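Long-range contacts in cysteine synthase (Fusobacterium nucleatum subsp. nucleatum strain ATCC 25586, PDB 5XEM), which probably makes L-cysteine and acetate from O-acetyl-L-serine and sulfide using pyridoxal 5'-phosphate, and can also produce hydrogen sulfide: residues Val20-Ile25 and Glu263-Gly268; Thr77-Ala82 and Gln106-Tyr111. All coordinates share one frame; numbering follows the deposited sequence.

Overall arrangement
Contact 1 ties the strand of the six-stranded sheet that is outermost within this chain to the loop that leads into helix 269-284, and contact 2 packs two neighbouring helices on the four-stranded parallel sheet. Their centres are 26 Å apart and their nearest atoms about 11 Å, so the two do not touch within one chain. Contact 2 reaches the active site directly, since Thr77 binds the lanthionine ligand; in contact 1 the side chain of Ile265 stays about 13 Å from the pyridoxal phosphate. Along the chain, contact 2 is nested inside the loop closed by contact 1. The dimer brings them together: Leu107 and Tyr111 pack on Leu266 and Gly264 of the second subunit.

Contact 1 (Val20-Ile25 and Glu263-Gly268); sequences VKINNI and EGILGG
The carboxylate of Glu263 has Ile22 CG2 over one face, 3.8 Å from CD, and Asn24 CB over the opposite face, displaced toward OE2. Backbone amides of the turn line its outer edge. OE2 takes two: Asn24 N at 2.7 Å on the syn lone pair and Ile25 N at 2.8 Å, nearly along the C-O axis. Asn23 N reaches OE1 on the syn side, 3.0 Å away and almost straight (178°), though 30° out of the carboxylate plane. Two waters flank OE1 from opposite sides of that plane, one near Lys21 O, the other accepting from Asn23 ND2, which also bonds to Asn8 O of the second subunit.

This is the chain leaving strand 19-21, the outermost strand of the six-stranded sheet within this chain, held by an acid at the C-terminal end of helix 249-263; the backbone of Lys21 bonds to the second subunit. With Glu263 folded back at chi2 (-73°), Glu263 CG touches two methyls from different directions, Ile22 CD1 and Ile25 CD1, each at 3.9 Å. Beyond Gly264, where positive phi takes the chain out of the helix, Ile265 meets Ile22 CD1 to CD1 at 3.8 Å. Leu36, on the next strand, also packs against Ile265 and Val20.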
ATOM      1  N   VAL A  20     -14.638  -1.048  -4.908  1.00 15.56           N
ATOM      2  CA  VAL A  20     -14.877   0.374  -5.131  0.50 15.57           C
ATOM      3  C   VAL A  20     -15.651   0.578  -6.421  1.00 15.90           C
ATOM      4  O   VAL A  20     -15.317  -0.018  -7.443  1.00 15.27           O
ATOM      5  CB  VAL A  20     -13.541   1.124  -5.233  0.50 15.35           C
ATOM      6  CG1 VAL A  20     -13.763   2.630  -5.399  0.50 15.64           C
ATOM      7  CG2 VAL A  20     -12.695   0.838  -4.004  0.50 15.02           C
ATOM      8  N   LYS A  21     -16.658   1.435  -6.382  1.00 17.04           N
ATOM      9  CA  LYS A  21     -17.423   1.746  -7.597  1.00 18.63           C
ATOM     10  C   LYS A  21     -16.682   2.758  -8.439  1.00 17.27           C
ATOM     11  O   LYS A  21     -16.072   3.672  -7.894  1.00 18.29           O
ATOM     12  CB  LYS A  21     -18.813   2.299  -7.263  1.00 21.03           C
ATOM     13  CG  LYS A  21     -19.616   2.603  -8.527  1.00 23.80           C
ATOM     14  CD  LYS A  21     -21.092   2.274  -8.376  1.00 27.82           C
ATOM     15  CE  LYS A  21     -21.857   2.624  -9.662  1.00 30.90           C
ATOM     16  NZ  LYS A  21     -22.833   3.728  -9.425  1.00 32.79           N
ATOM     17  N   ILE A  22     -16.762   2.611  -9.756  1.00 16.46           N
ATOM     18  CA  ILE A  22     -16.142   3.532 -10.699  1.00 16.87           C
ATOM     19  C   ILE A  22     -17.154   4.641 -11.005  1.00 18.52           C
ATOM     20  O   ILE A  22     -18.263   4.351 -11.463  1.00 18.99           O
ATOM     21  CB  ILE A  22     -15.689   2.799 -11.979  1.00 16.41           C
ATOM     22  CG1 ILE A  22     -14.583   1.794 -11.641  1.00 15.84           C
ATOM     23  CG2 ILE A  22     -15.181   3.757 -13.054  1.00 16.21           C
ATOM     24  CD1 ILE A  22     -13.254   2.429 -11.265  1.00 15.80           C
ATOM     25  N   ASN A  23     -16.774   5.883 -10.734  1.00 20.13           N
ATOM     26  CA  ASN A  23     -17.715   7.021 -10.763  1.00 22.52           C
ATOM     27  C   ASN A  23     -17.450   8.058 -11.821  1.00 23.84           C
ATOM     28  O   ASN A  23     -18.367   8.745 -12.239  1.00 23.38           O
ATOM     29  CB  ASN A  23     -17.703   7.779  -9.447  1.00 23.69           C
ATOM     30  CG  ASN A  23     -17.944   6.898  -8.274  1.00 24.86           C
ATOM     31  OD1 ASN A  23     -19.011   6.309  -8.144  1.00 26.70           O
ATOM     32  ND2 ASN A  23     -16.937   6.798  -7.388  1.00 25.14           N
ATOM     33  N   ASN A  24     -16.195   8.217 -12.212  1.00 24.51           N
ATOM     34  CA  ASN A  24     -15.822   9.327 -13.045  1.00 25.22           C
ATOM     35  C   ASN A  24     -15.597   8.885 -14.472  1.00 26.23           C
ATOM     36  O   ASN A  24     -16.019   9.582 -15.398  1.00 30.27           O
ATOM     37  CB  ASN A  24     -14.630  10.053 -12.439  1.00 25.80           C
ATOM     38  CG  ASN A  24     -14.940  10.615 -11.061  1.00 28.80           C
ATOM     39  OD1 ASN A  24     -14.086  10.642 -10.160  1.00 30.34           O
ATOM     40  ND2 ASN A  24     -16.177  11.081 -10.887  1.00 28.44           N
ATOM     41  N   ILE A  25     -15.023   7.698 -14.665  1.00 24.09           N
ATOM     42  CA  ILE A  25     -14.773   7.166 -15.989  1.00 22.99           C
ATOM     43  C   ILE A  25     -16.074   6.636 -16.571  1.00 24.45           C
ATOM     44  O   ILE A  25     -16.834   5.964 -15.872  1.00 24.53           O
ATOM     45  CB  ILE A  25     -13.745   6.016 -15.929  1.00 21.07           C
ATOM     46  CG1 ILE A  25     -12.394   6.530 -15.440  1.00 19.23           C
ATOM     47  CG2 ILE A  25     -13.566   5.357 -17.284  1.00 21.53           C
ATOM     48  CD1 ILE A  25     -11.401   5.418 -15.195  1.00 18.82           C
ATOM     49  N   GLU A 263      -9.967   8.370 -10.963  1.00 14.70           N
ATOM     50  CA  GLU A 263     -10.568   7.723  -9.806  1.00 15.31           C
ATOM     51  C   GLU A 263      -9.728   7.746  -8.525  1.00 14.26           C
ATOM     52  O   GLU A 263     -10.214   7.301  -7.462  1.00 14.58           O
ATOM     53  CB  GLU A 263     -10.952   6.265 -10.128  1.00 15.66           C
ATOM     54  CG  GLU A 263     -11.815   6.068 -11.364  1.00 16.43           C
ATOM     55  CD  GLU A 263     -13.270   6.505 -11.190  1.00 16.39           C
ATOM     56  OE1 GLU A 263     -13.854   6.465 -10.088  1.00 17.12           O
ATOM     57  OE2 GLU A 263     -13.869   6.904 -12.203  1.00 18.77           O
ATOM     58  N   GLY A 264      -8.480   8.201  -8.598  1.00 13.49           N
ATOM     59  CA  GLY A 264      -7.567   8.090  -7.453  1.00 13.35           C
ATOM     60  C   GLY A 264      -7.259   6.632  -7.087  1.00 13.59           C
ATOM     61  O   GLY A 264      -6.884   6.335  -5.956  1.00 12.71           O
ATOM     62  N   ILE A 265      -7.346   5.724  -8.066  1.00 13.81           N
ATOM     63  CA  ILE A 265      -7.024   4.319  -7.853  1.00 13.73           C
ATOM     64  C   ILE A 265      -5.670   4.080  -8.517  1.00 14.48           C
ATOM     65  O   ILE A 265      -5.537   4.232  -9.741  1.00 15.15           O
ATOM     66  CB  ILE A 265      -8.078   3.380  -8.474  1.00 14.10           C
ATOM     67  CG1 ILE A 265      -9.416   3.504  -7.778  1.00 14.41           C
ATOM     68  CG2 ILE A 265      -7.586   1.932  -8.487  1.00 13.98           C
ATOM     69  CD1 ILE A 265     -10.572   2.874  -8.546  1.00 15.12           C
ATOM     70  N   LEU A 266      -4.686   3.693  -7.716  1.00 14.07           N
ATOM     71  CA  LEU A 266      -3.350   3.428  -8.202  1.00 14.68           C
ATOM     72  C   LEU A 266      -3.178   1.917  -8.242  1.00 13.57           C
ATOM     73  O   LEU A 266      -2.846   1.275  -7.249  1.00 13.23           O
ATOM     74  CB  LEU A 266      -2.310   4.109  -7.295  1.00 17.02           C
ATOM     75  CG  LEU A 266      -0.849   4.048  -7.761  1.00 19.11           C
ATOM     76  CD1 LEU A 266      -0.588   5.093  -8.825  1.00 23.82           C
ATOM     77  CD2 LEU A 266       0.119   4.279  -6.607  1.00 21.01           C
ATOM     78  N   GLY A 267      -3.462   1.326  -9.394  1.00 12.82           N
ATOM     79  CA  GLY A 267      -3.328  -0.098  -9.588  1.00 11.49           C
ATOM     80  C   GLY A 267      -2.149  -0.386 -10.476  1.00 10.73           C
ATOM     81  O   GLY A 267      -1.590   0.513 -11.124  1.00 11.45           O
ATOM     82  N   GLY A 268      -1.766  -1.649 -10.554  1.00 10.26           N
ATOM     83  CA  GLY A 268      -0.658  -2.019 -11.411  1.00 10.28           C
ATOM     84  C   GLY A 268      -1.037  -2.072 -12.889  1.00 10.18           C
ATOM     85  O   GLY A 268      -2.171  -1.791 -13.273  1.00 10.19           O
TER
HETATM   86  O   HOH W   1     -13.550   4.674  -8.012  1.00 18.91           O
HETATM   87  O   HOH W   2     -14.243   8.074  -7.812  1.00 25.73           O

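Contact 2 (Thr77-Ala82 and Gln106-Tyr111); sequences TGIGLA and QLMRAY. With 85F ((2R)-2-azanyl-3-[(2R)-2-azanyl-3-oxidanyl-3-oxidanylidene-propyl]sulfanyl-propanoic acid), chain C.
Helices 77-82 and 106-110 run side by side in nearly the same direction, their axes 8.9 Å apart and 15° from parallel, with the closest CA pair, Ile79 and Met108, 5.3 Å apart. Met108 reaches across to the other helix. Its CG-SD bond continues the extended chain (chi2 176°), which carries SD to Gly78, 3.7 Å from its C atom; the bend at chi3 turns only the terminal methyl CE. With no side chain on Gly78, the sulfur can come down onto the helix itself. Met108 CG meets Ile79 CG1 at 3.8 Å, and the two side chains cross at about a right angle. Ile79 serves three neighbours with different atoms: beyond CG1, its CD1 touches Leu107 CD1 at 3.8 Å, and CG2 comes to 4.1 Å from Tyr111 CE2. A turn further on, Ala82 CB sits against Tyr111 CB at 3.7 Å. All of this is buried. Leu107 and Tyr111 continue outward onto Leu266 and Gly264 of the second subunit, while Met108 and Ala82 rest on strand 92-97.

Thr77 faces the ligand instead. Its N donates to OXT of 85F at 2.9 Å, and OG1, set beside the backbone N (chi1 -61°), bonds to Gln146. The lanthionine carboxylate therefore meets the N-terminal end of helix 76-88, whose dipole would be expected to favour it; Thr73, Ser74 and Gln146 add further bonds to the lanthionine. Helix 76-88 joins parallel strands 68-72 and 92-97, and helix 103-110 joins 92-97 and 114-118: two consecutive beta-alpha-beta crossovers, whose helices pack side by side here. A ligand-binding helix start after strand 68-72 is typical of the smaller domain of fold-type II pyridoxal phosphate enzymes, the cysteine synthase family.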
ATOM      1  N   THR A  77       4.026 -13.003  -6.017  1.00  9.94           N
ATOM      2  CA  THR A  77       4.002 -14.216  -5.173  1.00  9.93           C
ATOM      3  C   THR A  77       5.219 -14.262  -4.238  1.00  9.78           C
ATOM      4  O   THR A  77       5.098 -14.623  -3.063  1.00 10.30           O
ATOM      5  CB  THR A  77       3.843 -15.477  -6.021  1.00 10.05           C
ATOM      6  OG1 THR A  77       2.588 -15.374  -6.709  1.00 10.32           O
ATOM      7  CG2 THR A  77       3.828 -16.732  -5.115  1.00 10.07           C
ATOM      8  N   GLY A  78       6.370 -13.831  -4.751  1.00  9.33           N
ATOM      9  CA  GLY A  78       7.566 -13.685  -3.948  1.00  9.91           C
ATOM     10  C   GLY A  78       7.444 -12.696  -2.819  1.00  9.96           C
ATOM     11  O   GLY A  78       7.842 -12.980  -1.678  1.00  9.64           O
ATOM     12  N   ILE A  79       6.847 -11.540  -3.107  1.00  9.73           N
ATOM     13  CA  ILE A  79       6.618 -10.538  -2.053  1.00 10.19           C
ATOM     14  C   ILE A  79       5.678 -11.054  -0.969  1.00  9.90           C
ATOM     15  O   ILE A  79       5.962 -10.924   0.199  1.00  9.78           O
ATOM     16  CB  ILE A  79       6.088  -9.228  -2.643  1.00 10.41           C
ATOM     17  CG1 ILE A  79       7.156  -8.619  -3.560  1.00 11.38           C
ATOM     18  CG2 ILE A  79       5.611  -8.285  -1.525  1.00 10.93           C
ATOM     19  CD1 ILE A  79       6.571  -7.553  -4.484  1.00 11.83           C
ATOM     20  N   GLY A  80       4.554 -11.651  -1.357  1.00  9.77           N
ATOM     21  CA  GLY A  80       3.642 -12.246  -0.402  1.00 10.16           C
ATOM     22  C   GLY A  80       4.273 -13.348   0.451  1.00  9.73           C
ATOM     23  O   GLY A  80       4.094 -13.389   1.654  1.00  9.88           O
ATOM     24  N   LEU A  81       5.007 -14.245  -0.177  1.00  9.65           N
ATOM     25  CA  LEU A  81       5.789 -15.246   0.542  1.00  9.73           C
ATOM     26  C   LEU A  81       6.823 -14.626   1.453  1.00  9.75           C
ATOM     27  O   LEU A  81       6.973 -15.056   2.585  1.00 10.43           O
ATOM     28  CB  LEU A  81       6.470 -16.215  -0.426  1.00  9.78           C
ATOM     29  CG  LEU A  81       5.557 -17.189  -1.145  1.00 10.40           C
ATOM     30  CD1 LEU A  81       6.314 -17.869  -2.282  1.00 10.21           C
ATOM     31  CD2 LEU A  81       5.000 -18.215  -0.153  1.00 10.59           C
ATOM     32  N   ALA A  82       7.485 -13.574   0.990  1.00  9.54           N
ATOM     33  CA  ALA A  82       8.536 -12.926   1.792  1.00  9.68           C
ATOM     34  C   ALA A  82       7.971 -12.332   3.097  1.00  9.92           C
ATOM     35  O   ALA A  82       8.530 -12.512   4.172  1.00 10.13           O
ATOM     36  CB  ALA A  82       9.249 -11.875   0.965  1.00  9.58           C
ATOM     37  N   GLN A 106      13.954  -5.159  -4.603  1.00 24.82           N
ATOM     38  CA  GLN A 106      14.099  -4.367  -3.380  1.00 24.60           C
ATOM     39  C   GLN A 106      13.079  -4.709  -2.334  1.00 21.89           C
ATOM     40  O   GLN A 106      13.421  -4.791  -1.144  1.00 20.49           O
ATOM     41  CB  GLN A 106      13.997  -2.877  -3.700  1.00 28.69           C
ATOM     42  CG  GLN A 106      15.221  -2.348  -4.416  1.00 31.43           C
ATOM     43  CD  GLN A 106      16.434  -2.391  -3.525  1.00 34.02           C
ATOM     44  OE1 GLN A 106      17.169  -3.377  -3.515  1.00 36.59           O
ATOM     45  NE2 GLN A 106      16.633  -1.330  -2.734  1.00 38.50           N
ATOM     46  N   LEU A 107      11.828  -4.862  -2.756  1.00 20.33           N
ATOM     47  CA  LEU A 107      10.753  -5.163  -1.838  1.00 20.29           C
ATOM     48  C   LEU A 107      11.059  -6.498  -1.224  1.00 19.45           C
ATOM     49  O   LEU A 107      11.014  -6.627  -0.022  1.00 18.36           O
ATOM     50  CB  LEU A 107       9.380  -5.200  -2.534  1.00 21.38           C
ATOM     51  CG  LEU A 107       8.739  -3.849  -2.839  1.00 23.05           C
ATOM     52  CD1 LEU A 107       7.647  -3.988  -3.902  1.00 23.77           C
ATOM     53  CD2 LEU A 107       8.187  -3.222  -1.568  1.00 23.87           C
ATOM     54  N   MET A 108      11.393  -7.489  -2.059  1.00 18.60           N
ATOM     55  CA  MET A 108      11.645  -8.829  -1.557  1.00 18.63           C
ATOM     56  C   MET A 108      12.821  -8.886  -0.607  1.00 16.87           C
ATOM     57  O   MET A 108      12.712  -9.494   0.466  1.00 16.25           O
ATOM     58  CB  MET A 108      11.788  -9.869  -2.689  1.00 20.13           C
ATOM     59  CG  MET A 108      10.430 -10.421  -3.089  1.00 21.73           C
ATOM     60  SD  MET A 108      10.578 -11.552  -4.474  1.00 25.94           S
ATOM     61  CE  MET A 108      10.733 -10.381  -5.810  1.00 25.90           C
ATOM     62  N   ARG A 109      13.930  -8.256  -0.969  1.00 17.01           N
ATOM     63  CA  ARG A 109      15.068  -8.225  -0.059  1.00 16.68           C
ATOM     64  C   ARG A 109      14.775  -7.484   1.262  1.00 15.17           C
ATOM     65  O   ARG A 109      15.308  -7.881   2.287  1.00 14.71           O
ATOM     66  CB  ARG A 109      16.298  -7.637  -0.722  1.00 19.03           C
ATOM     67  CG  ARG A 109      16.937  -8.587  -1.692  1.00 21.11           C
ATOM     68  CD  ARG A 109      18.039  -7.885  -2.431  1.00 24.93           C
ATOM     69  NE  ARG A 109      18.657  -8.773  -3.407  1.00 29.58           N
ATOM     70  CZ  ARG A 109      19.513  -8.382  -4.348  1.00 31.86           C
ATOM     71  NH1 ARG A 109      19.857  -7.096  -4.459  1.00 35.29           N
ATOM     72  NH2 ARG A 109      20.020  -9.269  -5.181  1.00 33.78           N
ATOM     73  N   ALA A 110      13.918  -6.462   1.251  1.00 14.79           N
ATOM     74  CA  ALA A 110      13.540  -5.750   2.514  1.00 14.61           C
ATOM     75  C   ALA A 110      12.954  -6.717   3.562  1.00 14.29           C
ATOM     76  O   ALA A 110      13.124  -6.529   4.771  1.00 13.96           O
ATOM     77  CB  ALA A 110      12.542  -4.646   2.228  1.00 14.78           C
ATOM     78  N   TYR A 111      12.252  -7.754   3.092  1.00 14.45           N
ATOM     79  CA  TYR A 111      11.683  -8.748   3.973  1.00 14.36           C
ATOM     80  C   TYR A 111      12.660  -9.871   4.306  1.00 14.78           C
ATOM     81  O   TYR A 111      12.304 -10.775   5.030  1.00 14.11           O
ATOM     82  CB  TYR A 111      10.435  -9.375   3.363  1.00 14.96           C
ATOM     83  CG  TYR A 111       9.260  -8.443   3.210  1.00 15.63           C
ATOM     84  CD1 TYR A 111       8.576  -7.981   4.316  1.00 15.56           C
ATOM     85  CD2 TYR A 111       8.830  -8.036   1.944  1.00 16.58           C
ATOM     86  CE1 TYR A 111       7.494  -7.131   4.180  1.00 17.03           C
ATOM     87  CE2 TYR A 111       7.734  -7.200   1.802  1.00 17.21           C
ATOM     88  CZ  TYR A 111       7.066  -6.763   2.910  1.00 17.16           C
ATOM     89  OH  TYR A 111       5.989  -5.912   2.779  1.00 18.74           O
TER
HETATM   90  N   85F C 501       1.811 -12.986 -10.935  1.00 14.23           N
HETATM   91  CA  85F C 501       2.566 -14.219 -10.626  1.00 13.70           C
HETATM   92  CB  85F C 501       3.184 -14.809 -11.912  1.00 15.71           C
HETATM   93  SG  85F C 501       1.998 -15.514 -13.030  1.00 18.25           S
HETATM   94  CD  85F C 501       2.945 -16.243 -14.384  1.00 16.79           C
HETATM   95  CE  85F C 501       3.806 -15.237 -15.193  1.00 16.87           C
HETATM   96  NZ2 85F C 501       3.026 -14.064 -15.610  1.00 16.00           N
HETATM   97  CZ1 85F C 501       4.315 -15.974 -16.461  1.00 17.16           C
HETATM   98  OH1 85F C 501       4.878 -15.243 -17.330  1.00 16.22           O
HETATM   99  OH2 85F C 501       4.150 -17.220 -16.592  1.00 15.94           O
HETATM  100  C   85F C 501       3.653 -13.954  -9.607  1.00 13.13           C
HETATM  101  OXT 85F C 501       3.497 -12.978  -8.857  1.00 11.94           O
HETATM  102  O   85F C 501       4.612 -14.765  -9.560  1.00 13.72           O